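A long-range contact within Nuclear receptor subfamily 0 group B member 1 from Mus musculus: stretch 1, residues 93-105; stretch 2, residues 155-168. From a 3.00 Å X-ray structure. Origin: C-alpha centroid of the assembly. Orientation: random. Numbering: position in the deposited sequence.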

ATOM      1  N   LEU B  93       8.315  25.692  -6.146  1.00 58.95           N
ATOM      2  CA  LEU B  93       8.984  26.050  -7.384  1.00 66.54           C
ATOM      3  C   LEU B  93      10.480  26.107  -7.169  1.00 73.76           C
ATOM      4  O   LEU B  93      11.242  25.620  -7.985  1.00 64.08           O
ATOM      5  N   MET B  94      10.900  26.708  -6.066  1.00 59.91           N
ATOM      6  CA  MET B  94      12.316  26.868  -5.777  1.00 74.15           C
ATOM      7  C   MET B  94      12.982  25.514  -5.617  1.00 78.93           C
ATOM      8  O   MET B  94      14.117  25.272  -6.025  1.00 83.15           O
ATOM      9  N   LEU B  95      12.252  24.627  -4.985  1.00 70.63           N
ATOM     10  CA  LEU B  95      12.729  23.292  -4.736  1.00 66.88           C
ATOM     11  C   LEU B  95      12.893  22.515  -6.066  1.00 72.03           C
ATOM     12  O   LEU B  95      13.808  21.720  -6.226  1.00 64.63           O
ATOM     13  N   GLU B  96      12.014  22.769  -7.029  1.00 84.79           N
ATOM     14  CA  GLU B  96      12.122  22.140  -8.341  1.00 88.69           C
ATOM     15  C   GLU B  96      13.303  22.666  -9.105  1.00 85.41           C
ATOM     16  O   GLU B  96      14.063  21.906  -9.679  1.00 90.03           O
ATOM     17  N   LEU B  97      13.440  23.981  -9.131  1.00 82.18           N
ATOM     18  CA  LEU B  97      14.493  24.619  -9.911  1.00 78.99           C
ATOM     19  C   LEU B  97      15.890  24.222  -9.412  1.00 86.78           C
ATOM     20  O   LEU B  97      16.833  24.077 -10.193  1.00 85.75           O
ATOM     21  N   ALA B  98      16.018  24.046  -8.102  1.00 85.30           N
ATOM     22  CA  ALA B  98      17.278  23.619  -7.542  1.00 75.96           C
ATOM     23  C   ALA B  98      17.562  22.253  -8.128  1.00 69.94           C
ATOM     24  O   ALA B  98      18.677  21.985  -8.553  1.00 77.34           O
ATOM     25  N   GLN B  99      16.527  21.419  -8.194  1.00 69.69           N
ATOM     26  CA  GLN B  99      16.639  20.024  -8.633  1.00 75.37           C
ATOM     27  C   GLN B  99      17.069  19.909 -10.091  1.00 86.27           C
ATOM     28  O   GLN B  99      17.879  19.050 -10.446  1.00 90.78           O
ATOM     29  N   ASP B 100      16.535  20.782 -10.934  1.00 92.86           N
ATOM     30  CA  ASP B 100      16.901  20.778 -12.338  1.00100.63           C
ATOM     31  C   ASP B 100      18.176  21.557 -12.541  1.00 94.68           C
ATOM     32  O   ASP B 100      18.534  21.873 -13.672  1.00105.49           O
ATOM     33  N   HIS B 101      18.856  21.856 -11.438  1.00 83.22           N
ATOM     34  CA  HIS B 101      20.081  22.654 -11.460  1.00 83.56           C
ATOM     35  C   HIS B 101      19.937  23.860 -12.390  1.00 76.64           C
ATOM     36  O   HIS B 101      20.576  23.939 -13.438  1.00 74.17           O
ATOM     37  N   LEU B 102      19.077  24.792 -12.009  1.00 73.27           N
ATOM     38  CA  LEU B 102      18.875  25.985 -12.802  1.00 74.74           C
ATOM     39  C   LEU B 102      20.062  26.900 -12.607  1.00 96.68           C
ATOM     40  O   LEU B 102      20.365  27.300 -11.480  1.00 94.33           O
ATOM     41  N   HIS B 103      20.736  27.229 -13.706  1.00117.04           N
ATOM     42  CA  HIS B 103      21.874  28.136 -13.657  1.00122.22           C
ATOM     43  C   HIS B 103      21.428  29.427 -14.283  1.00108.75           C
ATOM     44  O   HIS B 103      21.394  29.565 -15.494  1.00118.99           O
ATOM     45  N   PHE B 104      21.029  30.363 -13.442  1.00 93.51           N
ATOM     46  CA  PHE B 104      20.731  31.692 -13.922  1.00 99.54           C
ATOM     47  C   PHE B 104      21.611  32.737 -13.221  1.00114.35           C
ATOM     48  O   PHE B 104      22.107  32.508 -12.109  1.00110.43           O
ATOM     49  N   GLU B 105      21.809  33.868 -13.894  1.00120.30           N
ATOM     50  CA  GLU B 105      22.513  35.016 -13.337  1.00130.01           C
ATOM     51  C   GLU B 105      21.925  36.263 -13.982  1.00141.38           C
ATOM     52  O   GLU B 105      21.884  36.368 -15.205  1.00156.51           O
ATOM     53  N   ALA B 155      17.415  40.118  -2.029  1.00107.38           N
ATOM     54  CA  ALA B 155      16.283  39.252  -2.252  1.00104.44           C
ATOM     55  C   ALA B 155      16.660  38.202  -3.277  1.00 97.60           C
ATOM     56  O   ALA B 155      16.449  37.010  -3.077  1.00 95.60           O
ATOM     57  N   VAL B 156      17.235  38.660  -4.377  1.00102.38           N
ATOM     58  CA  VAL B 156      17.689  37.775  -5.434  1.00102.60           C
ATOM     59  C   VAL B 156      18.931  36.992  -4.971  1.00104.58           C
ATOM     60  O   VAL B 156      19.414  36.091  -5.653  1.00 99.27           O
ATOM     61  N   GLN B 157      19.450  37.342  -3.804  1.00104.33           N
ATOM     62  CA  GLN B 157      20.588  36.630  -3.282  1.00 90.66           C
ATOM     63  C   GLN B 157      20.085  35.390  -2.618  1.00 89.32           C
ATOM     64  O   GLN B 157      20.614  34.322  -2.849  1.00 98.64           O
ATOM     65  N   ALA B 158      19.048  35.540  -1.797  1.00 88.72           N
ATOM     66  CA  ALA B 158      18.478  34.427  -1.028  1.00 84.67           C
ATOM     67  C   ALA B 158      18.290  33.220  -1.887  1.00 77.78           C
ATOM     68  O   ALA B 158      18.459  32.093  -1.414  1.00 76.63           O
ATOM     69  N   ILE B 159      17.928  33.473  -3.145  1.00 80.04           N
ATOM     70  CA  ILE B 159      17.590  32.422  -4.089  1.00 81.19           C
ATOM     71  C   ILE B 159      18.852  31.658  -4.437  1.00 80.54           C
ATOM     72  O   ILE B 159      18.912  30.441  -4.281  1.00 78.54           O
ATOM     73  N   LYS B 160      19.877  32.377  -4.879  1.00 78.25           N
ATOM     74  CA  LYS B 160      21.146  31.739  -5.186  1.00 82.70           C
ATOM     75  C   LYS B 160      21.656  30.958  -3.980  1.00 84.25           C
ATOM     76  O   LYS B 160      21.813  29.735  -4.066  1.00 76.47           O
ATOM     77  N   SER B 161      21.893  31.655  -2.864  1.00 81.39           N
ATOM     78  CA  SER B 161      22.317  31.007  -1.618  1.00 79.99           C
ATOM     79  C   SER B 161      21.601  29.664  -1.421  1.00 80.83           C
ATOM     80  O   SER B 161      22.231  28.620  -1.226  1.00 77.10           O
ATOM     81  N   PHE B 162      20.278  29.695  -1.476  1.00 73.46           N
ATOM     82  CA  PHE B 162      19.498  28.477  -1.341  1.00 79.56           C
ATOM     83  C   PHE B 162      19.909  27.431  -2.384  1.00 74.70           C
ATOM     84  O   PHE B 162      20.258  26.301  -2.038  1.00 78.49           O
ATOM     85  N   PHE B 163      19.874  27.802  -3.658  1.00 68.91           N
ATOM     86  CA  PHE B 163      20.220  26.860  -4.712  1.00 81.67           C
ATOM     87  C   PHE B 163      21.530  26.171  -4.360  1.00 87.80           C
ATOM     88  O   PHE B 163      21.604  24.947  -4.281  1.00 74.77           O
ATOM     89  N   PHE B 164      22.558  26.974  -4.126  1.00 71.75           N
ATOM     90  CA  PHE B 164      23.866  26.441  -3.837  1.00 86.16           C
ATOM     91  C   PHE B 164      23.831  25.517  -2.644  1.00 82.85           C
ATOM     92  O   PHE B 164      24.391  24.432  -2.691  1.00 90.10           O
ATOM     93  N   LYS B 165      23.174  25.928  -1.569  1.00 80.22           N
ATOM     94  CA  LYS B 165      23.085  25.044  -0.414  1.00 85.69           C
ATOM     95  C   LYS B 165      22.580  23.675  -0.821  1.00 79.30           C
ATOM     96  O   LYS B 165      23.117  22.664  -0.385  1.00 84.57           O
ATOM     97  N   CYS B 166      21.550  23.642  -1.660  1.00 78.28           N
ATOM     98  CA  CYS B 166      20.947  22.382  -2.070  1.00 90.37           C
ATOM     99  C   CYS B 166      21.968  21.573  -2.819  1.00 92.71           C
ATOM    100  O   CYS B 166      22.127  20.380  -2.591  1.00102.58           O
ATOM    101  N   TRP B 167      22.657  22.246  -3.727  1.00 83.02           N
ATOM    102  CA  TRP B 167      23.610  21.580  -4.581  1.00 87.77           C
ATOM    103  C   TRP B 167      24.746  21.003  -3.771  1.00 84.63           C
ATOM    104  O   TRP B 167      25.081  19.834  -3.921  1.00 85.95           O
ATOM    105  N   SER B 168      25.311  21.820  -2.890  1.00 88.83           N
ATOM    106  CA  SER B 168      26.415  21.387  -2.044  1.00 89.16           C
ATOM    107  C   SER B 168      26.019  20.226  -1.136  1.00100.38           C
ATOM    108  O   SER B 168      26.883  19.593  -0.536  1.00116.42           O
TER

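The one hydrogen bond across this largely apolar contact runs from a side chain to the backbone at the end of a helix: the indole NE1 of W167 donates to A98 O at 2.8 Å, with a nearly straight N-H...O angle of 165°. Helix 93-99 stops just beyond this point, D100 being the first residue to leave helical geometry, and A98 O also accepts from the backbone N of H101, 2.9 Å away. Tryptophan suits the site because its single polar atom sits on the rim of a large flat ring. With chi1 in the m well and chi2 at -28°, the end of the indole comes nearer the first stretch, although the CA-to-CB bond of W167 points sideways.

The loop after the helix packs along one side and the edge of that indole. H101, chi1 m, lies over one of its faces; the imidazole and the five-membered ring are inclined by only 15°, but they are slid apart and barely overlap, with centroids 4.4 Å apart. H101 ND1 comes within 3.3 Å of W167 NE1, yet the angle is too poor for a hydrogen bond. L102 O meets the indole edge at 3.3 Å from W167 CH2, and the H103 ring lies obliquely beside the six-membered ring.

The helices cross at -54°, their axes 9.5 Å apart at closest approach. Where A98 faces F163 their CA atoms are only 5.2 Å apart, and alanine's short side chain suits such close backbones: A98 CB rests 4.0 Å from C166 SG and 4.3 Å from F162 CE2. F163, chi1 m, turns its ring into the space between the stretches. A98 N lies over one face, M94 SD approaches the edge at 4.0 Å from F163 CE1, and F163 CZ touches L97 CB at 3.6 Å. L102 closes in as well, its CB 3.7 Å from F163 CE2.

F162 takes the t rotamer, and its CA-to-CB bond points toward the first helix. L95 points away at CB, but its end comes back, bringing CD1 to 3.7 Å from F162 CZ. M94 uses m for chi1 and chi2; its flexible thioether reaches both F163 and I159, with SD 4.2 Å from I159 CG2.

Beyond the helix, F104, chi1 p, points sideways at CB, but its ring comes nearer the second stretch. The ring edge meets I159 and V156, F104 CE2 lying 4.0 Å from I159 CG2 and F104 CE1 4.4 Å from V156 CG2. These branched side chains offer methyl groups to the ring, while the aliphatic part of K160 approaches obliquely, CG 4.4 Å from F104 CZ.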

ATOM      1  CB  LEU B  93       8.520  27.407  -7.848  1.00 73.21           C
ATOM      2  CG  LEU B  93       8.557  27.662  -9.347  1.00 73.20           C
ATOM      3  CD1 LEU B  93       8.762  29.145  -9.597  1.00 74.41           C
ATOM      4  CD2 LEU B  93       9.643  26.896  -9.972  1.00 62.45           C
ATOM      5  CB  MET B  94      12.483  27.679  -4.496  1.00 63.96           C
ATOM      6  CG  MET B  94      12.202  29.151  -4.660  1.00 70.16           C
ATOM      7  SD  MET B  94      13.147  29.846  -6.011  1.00 81.10           S
ATOM      8  CE  MET B  94      11.897  29.944  -7.288  1.00 91.26           C
ATOM      9  CB  LEU B  95      11.732  22.633  -3.801  1.00 72.11           C
ATOM     10  CG  LEU B  95      12.312  21.761  -2.712  1.00 89.55           C
ATOM     11  CD1 LEU B  95      13.705  22.177  -2.432  1.00 61.55           C
ATOM     12  CD2 LEU B  95      11.443  21.851  -1.477  1.00 88.44           C
ATOM     13  CB  GLU B  96      10.874  22.384  -9.175  1.00 99.63           C
ATOM     14  CG  GLU B  96       9.828  21.313  -9.003  1.00116.90           C
ATOM     15  CD  GLU B  96      10.285  19.982  -9.535  1.00134.29           C
ATOM     16  OE1 GLU B  96      11.174  19.983 -10.419  1.00131.63           O
ATOM     17  OE2 GLU B  96       9.755  18.940  -9.082  1.00147.65           O
ATOM     18  CB  LEU B  97      14.304  26.133  -9.888  1.00 68.32           C
ATOM     19  CG  LEU B  97      12.948  26.599 -10.418  1.00 68.81           C
ATOM     20  CD1 LEU B  97      12.815  28.103 -10.275  1.00 66.47           C
ATOM     21  CD2 LEU B  97      12.699  26.170 -11.871  1.00 60.97           C
ATOM     22  CB  ALA B  98      17.208  23.576  -6.022  1.00 63.02           C
ATOM     23  CB  GLN B  99      15.310  19.305  -8.397  1.00 71.86           C
ATOM     24  CG  GLN B  99      15.293  17.827  -8.708  1.00 74.28           C
ATOM     25  CD  GLN B  99      14.043  17.165  -8.197  1.00 78.90           C
ATOM     26  OE1 GLN B  99      13.058  17.832  -7.914  1.00 81.41           O
ATOM     27  NE2 GLN B  99      14.080  15.851  -8.058  1.00 84.12           N
ATOM     28  CB  ASP B 100      15.784  21.351 -13.199  1.00113.86           C
ATOM     29  CG  ASP B 100      14.627  20.390 -13.350  1.00132.88           C
ATOM     30  OD1 ASP B 100      14.195  19.800 -12.337  1.00138.74           O
ATOM     31  OD2 ASP B 100      14.150  20.213 -14.486  1.00137.54           O
ATOM     32  CB  HIS B 101      21.275  21.792 -11.859  1.00 91.13           C
ATOM     33  CG  HIS B 101      21.573  20.703 -10.884  1.00111.69           C
ATOM     34  ND1 HIS B 101      22.509  20.841  -9.880  1.00120.00           N
ATOM     35  CD2 HIS B 101      21.052  19.463 -10.744  1.00126.77           C
ATOM     36  CE1 HIS B 101      22.557  19.730  -9.170  1.00127.68           C
ATOM     37  NE2 HIS B 101      21.682  18.876  -9.672  1.00132.70           N
ATOM     38  CB  LEU B 102      17.611  26.710 -12.360  1.00 72.05           C
ATOM     39  CG  LEU B 102      17.076  27.753 -13.343  1.00 80.91           C
ATOM     40  CD1 LEU B 102      15.834  28.396 -12.791  1.00 79.98           C
ATOM     41  CD2 LEU B 102      18.115  28.816 -13.634  1.00 97.26           C
ATOM     42  CB  HIS B 103      23.101  27.557 -14.380  1.00134.90           C
ATOM     43  CG  HIS B 103      23.563  26.243 -13.819  1.00145.16           C
ATOM     44  ND1 HIS B 103      23.245  25.033 -14.393  1.00157.42           N
ATOM     45  CD2 HIS B 103      24.294  25.960 -12.712  1.00139.31           C
ATOM     46  CE1 HIS B 103      23.769  24.053 -13.669  1.00155.08           C
ATOM     47  NE2 HIS B 103      24.406  24.589 -12.646  1.00143.96           N
ATOM     48  CB  PHE B 104      19.259  32.013 -13.716  1.00 85.42           C
ATOM     49  CG  PHE B 104      18.948  32.558 -12.348  1.00 95.16           C
ATOM     50  CD1 PHE B 104      18.884  33.934 -12.126  1.00 94.41           C
ATOM     51  CD2 PHE B 104      18.734  31.701 -11.276  1.00 97.73           C
ATOM     52  CE1 PHE B 104      18.598  34.446 -10.859  1.00 88.31           C
ATOM     53  CE2 PHE B 104      18.449  32.204 -10.008  1.00 92.90           C
ATOM     54  CZ  PHE B 104      18.384  33.578  -9.802  1.00 90.52           C
ATOM     55  CB  GLU B 105      24.036  34.912 -13.557  1.00137.34           C
ATOM     56  CG  GLU B 105      24.475  34.422 -14.946  1.00150.63           C
ATOM     57  CD  GLU B 105      24.801  35.551 -15.921  1.00166.00           C
ATOM     58  OE1 GLU B 105      25.070  36.675 -15.458  1.00170.88           O
ATOM     59  OE2 GLU B 105      24.801  35.318 -17.152  1.00172.68           O
ATOM     60  CB  ALA B 155      15.112  40.057  -2.722  1.00105.37           C
ATOM     61  CB  VAL B 156      18.006  38.589  -6.689  1.00110.31           C
ATOM     62  CG1 VAL B 156      19.176  39.557  -6.407  1.00124.97           C
ATOM     63  CG2 VAL B 156      18.317  37.686  -7.835  1.00 79.95           C
ATOM     64  CB  GLN B 157      21.333  37.466  -2.263  1.00101.36           C
ATOM     65  CG  GLN B 157      22.520  36.746  -1.675  1.00117.41           C
ATOM     66  CD  GLN B 157      23.456  36.198  -2.735  1.00136.55           C
ATOM     67  OE1 GLN B 157      24.184  35.242  -2.494  1.00142.15           O
ATOM     68  NE2 GLN B 157      23.438  36.800  -3.916  1.00147.42           N
ATOM     69  CB  ALA B 158      17.129  34.805  -0.374  1.00 78.60           C
ATOM     70  CB  ILE B 159      16.951  32.996  -5.359  1.00 87.12           C
ATOM     71  CG1 ILE B 159      15.612  33.658  -5.021  1.00 80.18           C
ATOM     72  CG2 ILE B 159      16.786  31.917  -6.412  1.00 68.32           C
ATOM     73  CD1 ILE B 159      14.845  34.160  -6.216  1.00 69.55           C
ATOM     74  CB  LYS B 160      22.165  32.766  -5.649  1.00 94.59           C
ATOM     75  CG  LYS B 160      21.697  33.579  -6.845  1.00101.76           C
ATOM     76  CD  LYS B 160      22.869  34.239  -7.592  1.00113.86           C
ATOM     77  CE  LYS B 160      23.717  35.175  -6.696  1.00117.94           C
ATOM     78  NZ  LYS B 160      24.871  35.818  -7.410  1.00110.32           N
ATOM     79  CB  SER B 161      22.053  31.905  -0.412  1.00 80.90           C
ATOM     80  OG  SER B 161      22.547  33.207  -0.616  1.00 86.13           O
ATOM     81  CB  PHE B 162      17.999  28.778  -1.436  1.00 69.25           C
ATOM     82  CG  PHE B 162      17.150  27.553  -1.509  1.00 69.27           C
ATOM     83  CD1 PHE B 162      16.938  26.773  -0.392  1.00 71.14           C
ATOM     84  CD2 PHE B 162      16.575  27.163  -2.706  1.00 73.24           C
ATOM     85  CE1 PHE B 162      16.161  25.616  -0.478  1.00 65.95           C
ATOM     86  CE2 PHE B 162      15.798  26.025  -2.793  1.00 69.28           C
ATOM     87  CZ  PHE B 162      15.591  25.260  -1.679  1.00 66.83           C
ATOM     88  CB  PHE B 163      20.356  27.590  -6.045  1.00 83.74           C
ATOM     89  CG  PHE B 163      19.057  27.776  -6.780  1.00 97.07           C
ATOM     90  CD1 PHE B 163      17.881  28.063  -6.105  1.00102.44           C
ATOM     91  CD2 PHE B 163      19.017  27.690  -8.154  1.00101.05           C
ATOM     92  CE1 PHE B 163      16.686  28.241  -6.789  1.00 88.00           C
ATOM     93  CE2 PHE B 163      17.825  27.872  -8.839  1.00 98.89           C
ATOM     94  CZ  PHE B 163      16.666  28.147  -8.153  1.00 90.96           C
ATOM     95  CB  PHE B 164      24.868  27.561  -3.611  1.00 97.27           C
ATOM     96  CG  PHE B 164      25.189  28.350  -4.857  1.00123.45           C
ATOM     97  CD1 PHE B 164      26.156  27.910  -5.746  1.00137.01           C
ATOM     98  CD2 PHE B 164      24.524  29.534  -5.138  1.00138.72           C
ATOM     99  CE1 PHE B 164      26.450  28.639  -6.896  1.00144.88           C
ATOM    100  CE2 PHE B 164      24.816  30.267  -6.281  1.00144.78           C
ATOM    101  CZ  PHE B 164      25.779  29.817  -7.160  1.00145.95           C
ATOM    102  CB  LYS B 165      22.204  25.607   0.699  1.00 73.93           C
ATOM    103  CG  LYS B 165      22.557  25.007   2.044  1.00 75.40           C
ATOM    104  CD  LYS B 165      24.017  25.392   2.430  1.00119.01           C
ATOM    105  CE  LYS B 165      24.696  24.417   3.400  1.00108.56           C
ATOM    106  NZ  LYS B 165      24.089  24.398   4.754  1.00108.14           N
ATOM    107  CB  CYS B 166      19.758  22.631  -2.988  1.00 98.93           C
ATOM    108  SG  CYS B 166      18.359  23.372  -2.178  1.00 89.08           S
ATOM    109  CB  TRP B 167      24.128  22.539  -5.641  1.00 98.99           C
ATOM    110  CG  TRP B 167      23.048  22.975  -6.585  1.00104.05           C
ATOM    111  CD1 TRP B 167      21.913  22.279  -6.935  1.00104.15           C
ATOM    112  CD2 TRP B 167      23.011  24.192  -7.320  1.00 98.47           C
ATOM    113  NE1 TRP B 167      21.174  23.008  -7.835  1.00 94.90           N
ATOM    114  CE2 TRP B 167      21.828  24.187  -8.090  1.00 97.02           C
ATOM    115  CE3 TRP B 167      23.861  25.294  -7.401  1.00 97.44           C
ATOM    116  CZ2 TRP B 167      21.478  25.241  -8.928  1.00 94.62           C
ATOM    117  CZ3 TRP B 167      23.512  26.337  -8.232  1.00102.28           C
ATOM    118  CH2 TRP B 167      22.329  26.306  -8.983  1.00 97.05           C
ATOM    119  CB  SER B 168      26.945  22.541  -1.197  1.00 82.74           C
ATOM    120  OG  SER B 168      26.052  22.822  -0.141  1.00 87.34           O
TER